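Solute carrier family 15 member 1 (Mus musculus, PDB 5A9D) takes up dipeptides and other small peptides as the intestinal proton-coupled cotransporter PepT1, of which this chain is the extracellular domain. Local coordinates at residues P22-T27 / T36-D41; I48-S53 / H71-W76; T140-A145 / C150-K155; Y167-A172 / L177-F182. All coordinates share one frame; numbering follows the deposited sequence.

Interaction 1: P22-T27 / T36-D41; sequences PGNSVT and TFMTFD
The two sheets of an immunoglobulin-like sandwich meet at one margin here, where V26 and N24 of edge strand 24-28 lean on M38 and F40 of edge strand 32-41. The segment axes run 11.2 Å apart at 151°, so the strands are nearly antiparallel yet belong to different sheets, and side chains alone span the gap. M38 supplies the apolar part. Its CG lies anti to the carbonyl carbon (chi1 -68°) and the chain bends at its last torsion, which brings the thioether across the gap until SD rests 3.8 Å from CG2 of V26; the two side chains meet at a slant. The amide nitrogen of N24 also lies near this sulfur, with ND2 4.4 Å from SD of M38. Each strand is hydrogen-bonded within its own sheet, V26 to V19 and M38 to I7, and F21 stacks on the ring of F40. N24 adds the polar part. Its side chain crosses that of F40 at about a right angle, with amide and ring planes 41° apart. The amide oxygen comes in at the ring edge, in plane, where OD1 of N24 stands 4.0 Å from both CE1 and CZ of F40.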
loop_
_atom_site.group_PDB
_atom_site.type_symbol
_atom_site.label_atom_id
_atom_site.label_comp_id
_atom_site.label_asym_id
_atom_site.label_seq_id
_atom_site.Cartn_x
_atom_site.Cartn_y
_atom_site.Cartn_z
ATOM N N PRO A 22 -3.184 24.707 2.886
ATOM C CA PRO A 22 -3.464 25.853 3.775
ATOM C C PRO A 22 -2.172 26.607 4.134
ATOM O O PRO A 22 -1.182 26.014 4.567
ATOM C CB PRO A 22 -4.173 25.211 4.980
ATOM C CG PRO A 22 -4.664 23.871 4.463
ATOM C CD PRO A 22 -3.562 23.435 3.524
ATOM N N GLY A 23 -2.165 27.886 3.795
ATOM C CA GLY A 23 -1.044 28.790 4.009
ATOM C C GLY A 23 0.079 28.746 2.982
ATOM O O GLY A 23 0.998 29.569 3.070
ATOM N N ASN A 24 0.054 27.774 2.021
ATOM C CA ASN A 24 1.127 27.684 1.033
ATOM C C ASN A 24 0.686 27.031 -0.306
ATOM O O ASN A 24 0.043 25.978 -0.331
ATOM C CB ASN A 24 2.399 27.036 1.646
ATOM C CG ASN A 24 2.837 25.690 1.180
ATOM O OD1 ASN A 24 2.225 24.658 1.461
ATOM N ND2 ASN A 24 4.004 25.667 0.551
ATOM N N SER A 25 1.009 27.713 -1.419
ATOM C CA SER A 25 0.714 27.248 -2.775
ATOM C C SER A 25 1.988 26.881 -3.507
ATOM O O SER A 25 2.990 27.601 -3.434
ATOM C CB SER A 25 -0.031 28.306 -3.570
ATOM O OG SER A 25 -1.287 28.574 -2.974
ATOM N N VAL A 26 1.950 25.761 -4.213
ATOM C CA VAL A 26 3.086 25.265 -4.973
ATOM C C VAL A 26 2.685 25.138 -6.427
ATOM O O VAL A 26 1.729 24.419 -6.745
ATOM C CB VAL A 26 3.626 23.924 -4.412
ATOM C CG1 VAL A 26 4.710 23.347 -5.336
ATOM C CG2 VAL A 26 4.198 24.133 -3.019
ATOM N N THR A 27 3.409 25.849 -7.311
ATOM C CA THR A 27 3.179 25.756 -8.754
ATOM C C THR A 27 4.333 24.949 -9.358
ATOM O O THR A 27 5.500 25.311 -9.170
ATOM C CB THR A 27 3.015 27.124 -9.375
ATOM O OG1 THR A 27 1.927 27.780 -8.742
ATOM C CG2 THR A 27 2.732 27.049 -10.856
ATOM N N THR A 36 11.045 18.060 -2.057
ATOM C CA THR A 36 10.867 17.486 -0.729
ATOM C C THR A 36 9.407 17.103 -0.512
ATOM O O THR A 36 8.510 17.470 -1.295
ATOM C CB THR A 36 11.275 18.500 0.386
ATOM O OG1 THR A 36 10.340 19.590 0.415
ATOM C CG2 THR A 36 12.718 19.003 0.266
ATOM N N PHE A 37 9.178 16.377 0.575
ATOM C CA PHE A 37 7.855 16.075 1.055
ATOM C C PHE A 37 7.536 17.272 1.944
ATOM O O PHE A 37 8.360 17.657 2.769
ATOM C CB PHE A 37 7.877 14.784 1.904
ATOM C CG PHE A 37 7.839 13.506 1.088
ATOM C CD1 PHE A 37 6.631 12.984 0.635
ATOM C CD2 PHE A 37 9.014 12.828 0.771
ATOM C CE1 PHE A 37 6.600 11.825 -0.145
ATOM C CE2 PHE A 37 8.979 11.655 0.013
ATOM C CZ PHE A 37 7.772 11.158 -0.432
ATOM N N MET A 38 6.398 17.911 1.731
ATOM C CA MET A 38 5.961 18.994 2.612
ATOM C C MET A 38 5.223 18.320 3.778
ATOM O O MET A 38 4.550 17.309 3.559
ATOM C CB MET A 38 5.046 19.940 1.852
ATOM C CG MET A 38 5.798 20.713 0.786
ATOM S SD MET A 38 4.660 21.396 -0.411
ATOM C CE MET A 38 4.298 19.957 -1.382
ATOM N N THR A 39 5.389 18.834 5.000
ATOM C CA THR A 39 4.801 18.271 6.213
ATOM C C THR A 39 3.644 19.121 6.748
ATOM O O THR A 39 3.762 20.336 6.798
ATOM C CB THR A 39 5.911 18.097 7.257
ATOM O OG1 THR A 39 6.969 17.314 6.703
ATOM C CG2 THR A 39 5.418 17.445 8.516
ATOM N N PHE A 40 2.549 18.487 7.183
ATOM C CA PHE A 40 1.361 19.180 7.725
ATOM C C PHE A 40 0.794 18.447 8.900
ATOM O O PHE A 40 0.903 17.220 8.951
ATOM C CB PHE A 40 0.251 19.232 6.649
ATOM C CG PHE A 40 0.660 19.850 5.329
ATOM C CD1 PHE A 40 0.551 21.224 5.123
ATOM C CD2 PHE A 40 1.154 19.058 4.293
ATOM C CE1 PHE A 40 0.925 21.797 3.905
ATOM C CE2 PHE A 40 1.550 19.636 3.072
ATOM C CZ PHE A 40 1.440 21.004 2.892
ATOM N N ASP A 41 0.118 19.168 9.814
ATOM C CA ASP A 41 -0.634 18.554 10.913
ATOM C C ASP A 41 -1.974 18.227 10.266
ATOM O O ASP A 41 -2.554 19.110 9.604
ATOM C CB ASP A 41 -0.844 19.538 12.076
ATOM C CG ASP A 41 0.425 19.915 12.812
ATOM O OD1 ASP A 41 1.245 19.004 13.098
ATOM O OD2 ASP A 41 0.574 21.105 13.155
#

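Interaction 2: I48-S53 / H71-W76; sequences INISSS and HTLLVW
All the side-chain contact between I48-S53 and H71-W76 passes through I50, whose two methyls meet V75 and L73, and it is wholly apolar. The branches of I50 divide the work. CG1 is anti to the carbonyl carbon (chi1 -61°) and carries CD1 outward to reach both partners, while CG2 touches V75 alone. Against L73 the meeting is tip to tip: CD1 of I50 faces CD2 of L73 at 4.1 Å. L73 sends its CG anti to the backbone N (chi1 177°), and its CD2 branch is the one that advances on the isoleucine. I50 and V75 run obliquely to one another, and the CG1 methyl of V75 sits against both I50 branches, 3.9 Å from CD1 of I50 and 4.1 Å from CG2 of the same residue. These methyls lie between the two layers of the immunoglobulin-like sandwich: strand 49-52 belongs to one sheet, strand 69-76 to the other, and the nearest CA atoms, those of I50 and V75, are 8.0 Å apart. Y81 packs on both I50 and L73, with M17 and V61 also against I50 and I7 against L73. The polar bonds of these strands lie elsewhere: I50 is hydrogen-bonded through its backbone to T59 within its own sheet, and OG1 of T72 bonds to OD2 of D86 in the same sheet as itself and to NH2 of R100 of the second subunit.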
loop_
_atom_site.group_PDB
_atom_site.type_symbol
_atom_site.label_atom_id
_atom_site.label_comp_id
_atom_site.label_asym_id
_atom_site.label_seq_id
_atom_site.Cartn_x
_atom_site.Cartn_y
_atom_site.Cartn_z
ATOM N N ILE A 48 -7.524 20.963 0.219
ATOM C CA ILE A 48 -6.453 21.071 -0.759
ATOM C C ILE A 48 -7.122 21.301 -2.096
ATOM O O ILE A 48 -7.959 20.495 -2.501
ATOM C CB ILE A 48 -5.504 19.830 -0.761
ATOM C CG1 ILE A 48 -4.821 19.635 0.614
ATOM C CG2 ILE A 48 -4.437 19.968 -1.868
ATOM C CD1 ILE A 48 -4.126 18.265 0.802
ATOM N N ASN A 49 -6.781 22.407 -2.763
ATOM C CA ASN A 49 -7.331 22.772 -4.067
ATOM C C ASN A 49 -6.248 22.655 -5.105
ATOM O O ASN A 49 -5.093 22.957 -4.827
ATOM C CB ASN A 49 -7.905 24.206 -4.067
ATOM C CG ASN A 49 -8.824 24.492 -2.916
ATOM O OD1 ASN A 49 -9.838 23.809 -2.698
ATOM N ND2 ASN A 49 -8.461 25.493 -2.128
ATOM N N ILE A 50 -6.620 22.216 -6.303
ATOM C CA ILE A 50 -5.714 22.031 -7.432
ATOM C C ILE A 50 -6.278 22.795 -8.606
ATOM O O ILE A 50 -7.477 22.713 -8.897
ATOM C CB ILE A 50 -5.542 20.521 -7.755
ATOM C CG1 ILE A 50 -4.946 19.743 -6.562
ATOM C CG2 ILE A 50 -4.723 20.305 -9.026
ATOM C CD1 ILE A 50 -5.143 18.261 -6.664
ATOM N N SER A 51 -5.413 23.556 -9.274
ATOM C CA SER A 51 -5.782 24.328 -10.449
ATOM C C SER A 51 -4.737 24.190 -11.552
ATOM O O SER A 51 -3.612 23.748 -11.291
ATOM C CB SER A 51 -6.009 25.789 -10.073
ATOM O OG SER A 51 -4.834 26.445 -9.623
ATOM N N SER A 52 -5.117 24.576 -12.783
ATOM C CA SER A 52 -4.267 24.569 -13.970
ATOM C C SER A 52 -4.219 25.950 -14.561
ATOM O O SER A 52 -5.219 26.678 -14.526
ATOM C CB SER A 52 -4.814 23.610 -15.022
ATOM O OG SER A 52 -4.083 22.395 -15.052
ATOM N N SER A 53 -3.066 26.299 -15.154
ATOM C CA SER A 53 -2.873 27.566 -15.845
ATOM C C SER A 53 -3.876 27.672 -17.021
ATOM O O SER A 53 -4.098 26.683 -17.730
ATOM C CB SER A 53 -1.435 27.683 -16.343
ATOM O OG SER A 53 -0.995 26.483 -16.957
ATOM N N HIS A 71 2.968 10.595 1.113
ATOM C CA HIS A 71 2.090 10.447 -0.022
ATOM C C HIS A 71 2.671 11.177 -1.206
ATOM O O HIS A 71 3.313 12.213 -1.040
ATOM C CB HIS A 71 0.715 11.079 0.279
ATOM C CG HIS A 71 0.088 10.631 1.570
ATOM N ND1 HIS A 71 0.495 11.164 2.793
ATOM C CD2 HIS A 71 -0.905 9.735 1.788
ATOM C CE1 HIS A 71 -0.228 10.538 3.712
ATOM N NE2 HIS A 71 -1.096 9.685 3.156
ATOM N N THR A 72 2.359 10.696 -2.413
ATOM C CA THR A 72 2.682 11.423 -3.632
ATOM C C THR A 72 1.344 11.848 -4.201
ATOM O O THR A 72 0.522 10.995 -4.519
ATOM C CB THR A 72 3.489 10.588 -4.632
ATOM O OG1 THR A 72 4.786 10.454 -4.095
ATOM C CG2 THR A 72 3.613 11.267 -6.033
ATOM N N LEU A 73 1.127 13.160 -4.305
ATOM C CA LEU A 73 -0.047 13.700 -4.935
ATOM C C LEU A 73 0.275 13.840 -6.432
ATOM O O LEU A 73 1.040 14.736 -6.846
ATOM C CB LEU A 73 -0.474 15.045 -4.303
ATOM C CG LEU A 73 -1.705 15.759 -4.946
ATOM C CD1 LEU A 73 -3.009 14.930 -4.804
ATOM C CD2 LEU A 73 -1.901 17.152 -4.352
ATOM N N LEU A 74 -0.265 12.921 -7.243
ATOM C CA LEU A 74 -0.067 12.987 -8.688
ATOM C C LEU A 74 -1.088 13.982 -9.205
ATOM O O LEU A 74 -2.235 13.908 -8.786
ATOM C CB LEU A 74 -0.309 11.626 -9.375
ATOM C CG LEU A 74 0.658 10.479 -9.099
ATOM C CD1 LEU A 74 0.174 9.226 -9.800
ATOM C CD2 LEU A 74 2.061 10.798 -9.615
ATOM N N VAL A 75 -0.662 14.963 -10.039
ATOM C CA VAL A 75 -1.569 15.960 -10.637
ATOM C C VAL A 75 -1.363 15.988 -12.167
ATOM O O VAL A 75 -0.232 15.804 -12.642
ATOM C CB VAL A 75 -1.495 17.386 -9.994
ATOM C CG1 VAL A 75 -1.883 17.357 -8.508
ATOM C CG2 VAL A 75 -0.110 18.031 -10.167
ATOM N N TRP A 76 -2.438 16.201 -12.930
ATOM C CA TRP A 76 -2.391 16.293 -14.392
ATOM C C TRP A 76 -3.566 17.122 -14.910
ATOM O O TRP A 76 -4.522 17.364 -14.172
ATOM C CB TRP A 76 -2.264 14.916 -15.095
ATOM C CG TRP A 76 -3.425 13.979 -14.920
ATOM C CD1 TRP A 76 -4.407 13.720 -15.829
ATOM C CD2 TRP A 76 -3.656 13.085 -13.814
ATOM N NE1 TRP A 76 -5.244 12.741 -15.356
ATOM C CE2 TRP A 76 -4.826 12.355 -14.106
ATOM C CE3 TRP A 76 -3.002 12.859 -12.584
ATOM C CZ2 TRP A 76 -5.380 11.435 -13.211
ATOM C CZ3 TRP A 76 -3.531 11.934 -11.706
ATOM C CH2 TRP A 76 -4.721 11.244 -12.010
#

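Interaction 3: T140-A145 / C150-K155; sequences TINTTA and CLTDFK
A single carbonyl oxygen, O of T152, receives both an N-H and a CA-H from the facing strand, so one acceptor serves two successive residues. The amide of I141 gives it a hydrogen bond, N of I141 to O of T152 at 3.0 Å, in the carbonyl plane and with 155° at the hydrogen. CA of T140 makes the weaker CA-H...O approach, 3.1 Å from the same O of T152. Next along, T140 and D153 form an antiparallel non-hydrogen-bonded pair and their side chains lie side by side, CG2 of T140 being 3.4 Å from OD1 of D153. I141 turns instead to F154. Its CG1 is anti to the carbonyl carbon (chi1 -66°), and the side chain crosses the phenylalanine at about a right angle, bringing CD1 of I141 to 3.8 Å from both CD1 and CE1 of F154. Within its own segment, L151 lays its CD1 over one face of that ring. With an alanine's methyl in place of I141, a gap is likely to open beside F154, its ring freer to turn. The T143 hydroxyl accepts from N of A145, closing an ST turn farther along. At the other segment's start, C150 is tied to C176 by a disulfide. The pairing is that of a short beta hairpin, strands 138-142 and 153-155, at the margin of one sheet of an immunoglobulin-like sandwich.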
loop_
_atom_site.group_PDB
_atom_site.type_symbol
_atom_site.label_atom_id
_atom_site.label_comp_id
_atom_site.label_asym_id
_atom_site.label_seq_id
_atom_site.Cartn_x
_atom_site.Cartn_y
_atom_site.Cartn_z
ATOM N N THR A 140 -6.436 2.588 22.788
ATOM C CA THR A 140 -7.868 2.771 22.868
ATOM C C THR A 140 -8.493 2.461 21.566
ATOM O O THR A 140 -7.897 2.697 20.531
ATOM C CB THR A 140 -8.274 4.199 23.313
ATOM O OG1 THR A 140 -8.013 5.108 22.243
ATOM C CG2 THR A 140 -7.607 4.646 24.605
ATOM N N ILE A 141 -9.748 2.043 21.614
ATOM C CA ILE A 141 -10.529 1.773 20.424
ATOM C C ILE A 141 -11.840 2.524 20.572
ATOM O O ILE A 141 -12.553 2.322 21.544
ATOM C CB ILE A 141 -10.763 0.258 20.167
ATOM C CG1 ILE A 141 -9.450 -0.481 19.850
ATOM C CG2 ILE A 141 -11.781 0.072 19.014
ATOM C CD1 ILE A 141 -9.553 -1.998 20.064
ATOM N N ASN A 142 -12.145 3.385 19.613
ATOM C CA ASN A 142 -13.390 4.152 19.597
ATOM C C ASN A 142 -14.151 3.867 18.312
ATOM O O ASN A 142 -13.569 3.837 17.223
ATOM C CB ASN A 142 -13.135 5.642 19.842
ATOM C CG ASN A 142 -12.758 5.918 21.288
ATOM O OD1 ASN A 142 -13.616 6.174 22.134
ATOM N ND2 ASN A 142 -11.474 5.813 21.626
ATOM N N THR A 143 -15.431 3.530 18.467
ATOM C CA THR A 143 -16.347 3.154 17.393
ATOM C C THR A 143 -17.800 3.394 17.815
ATOM O O THR A 143 -18.103 3.402 19.015
ATOM C CB THR A 143 -16.102 1.681 16.964
ATOM O OG1 THR A 143 -16.909 1.352 15.833
ATOM C CG2 THR A 143 -16.312 0.663 18.102
ATOM N N THR A 144 -18.695 3.590 16.817
ATOM C CA THR A 144 -20.141 3.755 17.024
ATOM C C THR A 144 -20.826 2.356 17.042
ATOM O O THR A 144 -22.008 2.251 17.383
ATOM C CB THR A 144 -20.750 4.670 15.931
ATOM O OG1 THR A 144 -20.514 4.097 14.634
ATOM C CG2 THR A 144 -20.234 6.112 15.993
ATOM N N ALA A 145 -20.073 1.296 16.676
ATOM C CA ALA A 145 -20.541 -0.094 16.605
ATOM C C ALA A 145 -20.983 -0.690 17.951
ATOM O O ALA A 145 -21.804 -1.619 17.968
ATOM C CB ALA A 145 -19.479 -0.972 15.967
ATOM N N CYS A 150 -19.399 0.694 26.994
ATOM C CA CYS A 150 -18.412 -0.371 26.748
ATOM C C CYS A 150 -16.987 0.116 26.983
ATOM O O CYS A 150 -16.657 1.261 26.657
ATOM C CB CYS A 150 -18.546 -0.941 25.339
ATOM S SG CYS A 150 -20.071 -1.855 25.011
ATOM N N LEU A 151 -16.131 -0.792 27.488
ATOM C CA LEU A 151 -14.702 -0.553 27.716
ATOM C C LEU A 151 -13.939 -0.202 26.407
ATOM O O LEU A 151 -14.051 -0.906 25.412
ATOM C CB LEU A 151 -14.136 -1.784 28.455
ATOM C CG LEU A 151 -12.659 -1.910 28.776
ATOM C CD1 LEU A 151 -11.924 -2.759 27.790
ATOM C CD2 LEU A 151 -12.053 -0.719 29.556
ATOM N N THR A 152 -13.226 0.926 26.406
ATOM C CA THR A 152 -12.470 1.395 25.230
ATOM C C THR A 152 -10.950 1.315 25.429
ATOM O O THR A 152 -10.197 1.618 24.504
ATOM C CB THR A 152 -12.886 2.827 24.820
ATOM O OG1 THR A 152 -12.644 3.730 25.895
ATOM C CG2 THR A 152 -14.333 2.920 24.351
ATOM N N ASP A 153 -10.509 0.918 26.629
ATOM C CA ASP A 153 -9.086 0.838 26.975
ATOM C C ASP A 153 -8.587 -0.577 26.910
ATOM O O ASP A 153 -9.237 -1.482 27.425
ATOM C CB ASP A 153 -8.828 1.435 28.368
ATOM C CG ASP A 153 -9.280 2.884 28.491
ATOM O OD1 ASP A 153 -8.832 3.718 27.676
ATOM O OD2 ASP A 153 -10.073 3.183 29.415
ATOM N N PHE A 154 -7.464 -0.784 26.233
ATOM C CA PHE A 154 -6.899 -2.111 26.032
ATOM C C PHE A 154 -5.416 -2.067 26.236
ATOM O O PHE A 154 -4.838 -0.991 26.308
ATOM C CB PHE A 154 -7.229 -2.629 24.609
ATOM C CG PHE A 154 -8.704 -2.764 24.325
ATOM C CD1 PHE A 154 -9.430 -1.694 23.824
ATOM C CD2 PHE A 154 -9.374 -3.958 24.588
ATOM C CE1 PHE A 154 -10.804 -1.810 23.597
ATOM C CE2 PHE A 154 -10.744 -4.068 24.363
ATOM C CZ PHE A 154 -11.447 -2.996 23.858
ATOM N N LYS A 155 -4.798 -3.238 26.325
ATOM C CA LYS A 155 -3.359 -3.367 26.503
ATOM C C LYS A 155 -2.843 -4.436 25.551
ATOM O O LYS A 155 -3.433 -5.511 25.438
ATOM C CB LYS A 155 -3.008 -3.743 27.964
ATOM C CG LYS A 155 -2.998 -2.557 28.917
ATOM C CD LYS A 155 -2.514 -2.944 30.322
ATOM C CE LYS A 155 -3.600 -3.478 31.223
ATOM N NZ LYS A 155 -3.061 -3.905 32.548
#

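Interaction 4: Y167-A172 / L177-F182; sequences YVIRRA and LEVKEF
Strands 167-171 and 177-182 pair antiparallel, their axes 4.6 Å apart at 156°, with reciprocal backbone hydrogen bonds at V168-K180 and R170-E178. Y167 and E181 run side by side: CG of E181 lies over the ring face, 3.8 Å from the Y167 ring centroid, and the carboxylate continues the stack, its plane 14° from that of the ring. OE1 of E181 is hydrogen-bonded to OG of S157. V179 comes in at the base of the tyrosine, CG1 of V179 being 3.7 Å from CB of Y167. Were Y167 an alanine, E181 would probably lose the ring face it lies on, and V179 one of the groups packed against it. On the face bearing V168, R170, E178 and K180, R170 and E178 form a salt bridge by charge alone, because OE1 of E178 sits over the centre of the guanidinium, 3.4 Å from NE of R170, and no N-H points at it. A water joins NH2 of R170, weakly, to NZ of K180, which is also hydrogen-bonded to O of M31 of the second subunit. CG2 of V168 touches F182 CE2 at 3.6 Å. Together these strands make a beta hairpin at the edge of an immunoglobulin-like sheet.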
loop_
_atom_site.group_PDB
_atom_site.type_symbol
_atom_site.label_atom_id
_atom_site.label_comp_id
_atom_site.label_asym_id
_atom_site.label_seq_id
_atom_site.Cartn_x
_atom_site.Cartn_y
_atom_site.Cartn_z
ATOM N N TYR A 167 -3.750 -7.262 15.140
ATOM C CA TYR A 167 -4.735 -7.236 16.220
ATOM C C TYR A 167 -6.112 -7.205 15.574
ATOM O O TYR A 167 -6.409 -6.285 14.810
ATOM C CB TYR A 167 -4.447 -6.003 17.105
ATOM C CG TYR A 167 -3.280 -6.178 18.062
ATOM C CD1 TYR A 167 -2.201 -7.001 17.743
ATOM C CD2 TYR A 167 -3.285 -5.578 19.315
ATOM C CE1 TYR A 167 -1.161 -7.225 18.655
ATOM C CE2 TYR A 167 -2.252 -5.799 20.235
ATOM C CZ TYR A 167 -1.186 -6.610 19.894
ATOM O OH TYR A 167 -0.164 -6.805 20.794
ATOM N N VAL A 168 -6.888 -8.286 15.742
ATOM C CA VAL A 168 -8.220 -8.401 15.119
ATOM C C VAL A 168 -9.264 -7.935 16.122
ATOM O O VAL A 168 -9.388 -8.515 17.184
ATOM C CB VAL A 168 -8.504 -9.843 14.581
ATOM C CG1 VAL A 168 -9.944 -9.980 14.093
ATOM C CG2 VAL A 168 -7.529 -10.228 13.469
ATOM N N ILE A 169 -10.026 -6.902 15.761
ATOM C CA ILE A 169 -11.065 -6.318 16.598
ATOM C C ILE A 169 -12.381 -6.977 16.260
ATOM O O ILE A 169 -12.790 -6.921 15.104
ATOM C CB ILE A 169 -11.119 -4.785 16.339
ATOM C CG1 ILE A 169 -9.724 -4.132 16.619
ATOM C CG2 ILE A 169 -12.293 -4.127 17.150
ATOM C CD1 ILE A 169 -9.605 -2.630 16.021
ATOM N N ARG A 170 -13.080 -7.542 17.263
ATOM C CA ARG A 170 -14.399 -8.163 17.045
ATOM C C ARG A 170 -15.350 -7.879 18.185
ATOM O O ARG A 170 -14.912 -7.404 19.243
ATOM C CB ARG A 170 -14.253 -9.683 16.877
ATOM C CG ARG A 170 -13.591 -10.390 18.064
ATOM C CD ARG A 170 -13.974 -11.853 18.079
ATOM N NE ARG A 170 -12.908 -12.683 18.632
ATOM C CZ ARG A 170 -13.080 -13.929 19.060
ATOM N NH1 ARG A 170 -14.287 -14.488 19.034
ATOM N NH2 ARG A 170 -12.052 -14.625 19.525
ATOM N N ARG A 171 -16.623 -8.299 18.014
ATOM C CA ARG A 171 -17.634 -8.196 19.068
ATOM C C ARG A 171 -17.370 -9.293 20.068
ATOM O O ARG A 171 -17.160 -10.428 19.662
ATOM C CB ARG A 171 -19.070 -8.397 18.522
ATOM C CG ARG A 171 -19.660 -7.289 17.663
ATOM C CD ARG A 171 -19.675 -5.923 18.317
ATOM N NE ARG A 171 -20.781 -5.735 19.249
ATOM C CZ ARG A 171 -21.995 -5.315 18.902
ATOM N NH1 ARG A 171 -22.292 -5.098 17.626
ATOM N NH2 ARG A 171 -22.928 -5.131 19.825
ATOM N N ALA A 172 -17.346 -8.962 21.367
ATOM C CA ALA A 172 -17.229 -9.942 22.463
ATOM C C ALA A 172 -18.614 -10.511 22.726
ATOM O O ALA A 172 -19.598 -9.888 22.336
ATOM C CB ALA A 172 -16.698 -9.258 23.723
ATOM N N LEU A 177 -16.364 -4.801 22.969
ATOM C CA LEU A 177 -15.190 -5.077 22.145
ATOM C C LEU A 177 -14.228 -6.037 22.757
ATOM O O LEU A 177 -14.041 -6.055 23.969
ATOM C CB LEU A 177 -14.426 -3.791 21.768
ATOM C CG LEU A 177 -15.120 -2.834 20.839
ATOM C CD1 LEU A 177 -14.228 -1.719 20.521
ATOM C CD2 LEU A 177 -15.544 -3.506 19.566
ATOM N N GLU A 178 -13.543 -6.775 21.887
ATOM C CA GLU A 178 -12.549 -7.786 22.220
ATOM C C GLU A 178 -11.490 -7.717 21.107
ATOM O O GLU A 178 -11.824 -7.464 19.948
ATOM C CB GLU A 178 -13.263 -9.145 22.184
ATOM C CG GLU A 178 -12.463 -10.325 22.636
ATOM C CD GLU A 178 -13.374 -11.496 22.906
ATOM O OE1 GLU A 178 -13.748 -12.187 21.935
ATOM O OE2 GLU A 178 -13.753 -11.692 24.083
ATOM N N VAL A 179 -10.236 -7.991 21.449
ATOM C CA VAL A 179 -9.137 -8.000 20.504
ATOM C C VAL A 179 -8.377 -9.340 20.559
ATOM O O VAL A 179 -7.935 -9.748 21.626
ATOM C CB VAL A 179 -8.193 -6.774 20.709
ATOM C CG1 VAL A 179 -7.104 -6.741 19.638
ATOM C CG2 VAL A 179 -8.975 -5.456 20.703
ATOM N N LYS A 180 -8.192 -9.992 19.398
ATOM C CA LYS A 180 -7.398 -11.212 19.295
ATOM C C LYS A 180 -6.072 -10.873 18.607
ATOM O O LYS A 180 -6.065 -10.267 17.538
ATOM C CB LYS A 180 -8.161 -12.334 18.556
ATOM C CG LYS A 180 -7.404 -13.672 18.623
ATOM C CD LYS A 180 -8.311 -14.888 18.511
ATOM C CE LYS A 180 -7.528 -16.178 18.516
ATOM N NZ LYS A 180 -8.417 -17.333 18.271
ATOM N N GLU A 181 -4.962 -11.256 19.209
ATOM C CA GLU A 181 -3.625 -10.960 18.674
ATOM C C GLU A 181 -3.066 -12.121 17.862
ATOM O O GLU A 181 -3.120 -13.269 18.294
ATOM C CB GLU A 181 -2.636 -10.658 19.822
ATOM C CG GLU A 181 -3.113 -9.576 20.762
ATOM C CD GLU A 181 -2.157 -9.245 21.881
ATOM O OE1 GLU A 181 -0.984 -9.680 21.807
ATOM O OE2 GLU A 181 -2.590 -8.572 22.844
ATOM N N PHE A 182 -2.457 -11.809 16.728
ATOM C CA PHE A 182 -1.836 -12.827 15.880
ATOM C C PHE A 182 -0.426 -12.375 15.589
ATOM O O PHE A 182 -0.209 -11.206 15.279
ATOM C CB PHE A 182 -2.620 -12.974 14.553
ATOM C CG PHE A 182 -4.011 -13.529 14.727
ATOM C CD1 PHE A 182 -4.234 -14.900 14.732
ATOM C CD2 PHE A 182 -5.101 -12.681 14.887
ATOM C CE1 PHE A 182 -5.520 -15.411 14.918
ATOM C CE2 PHE A 182 -6.386 -13.201 15.092
ATOM C CZ PHE A 182 -6.588 -14.563 15.102
HETATM O O HOH W 1 -10.638 -17.214 20.340
#

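How the interactions relate
The four contacts follow in series along the chain, two on either side of its centre. Interactions 1 and 2, centres about 12 Å apart, bridge the same two sheets of the N-terminal sandwich, one at its margin and one in its interior; they touch where CE1 of F37 lies 3.4 Å from O of H71. Interactions 3 and 4, about 11 Å apart, are hairpins in the two facing sheets of the C-terminal sandwich, and I141 of interaction 3 packs on L177 and V179 of interaction 4. Centres in different pairs lie 34 to 39 Å apart. The extracellular region is thus two tandem immunoglobulin-like modules; all contacts but interaction 3 reach the second subunit.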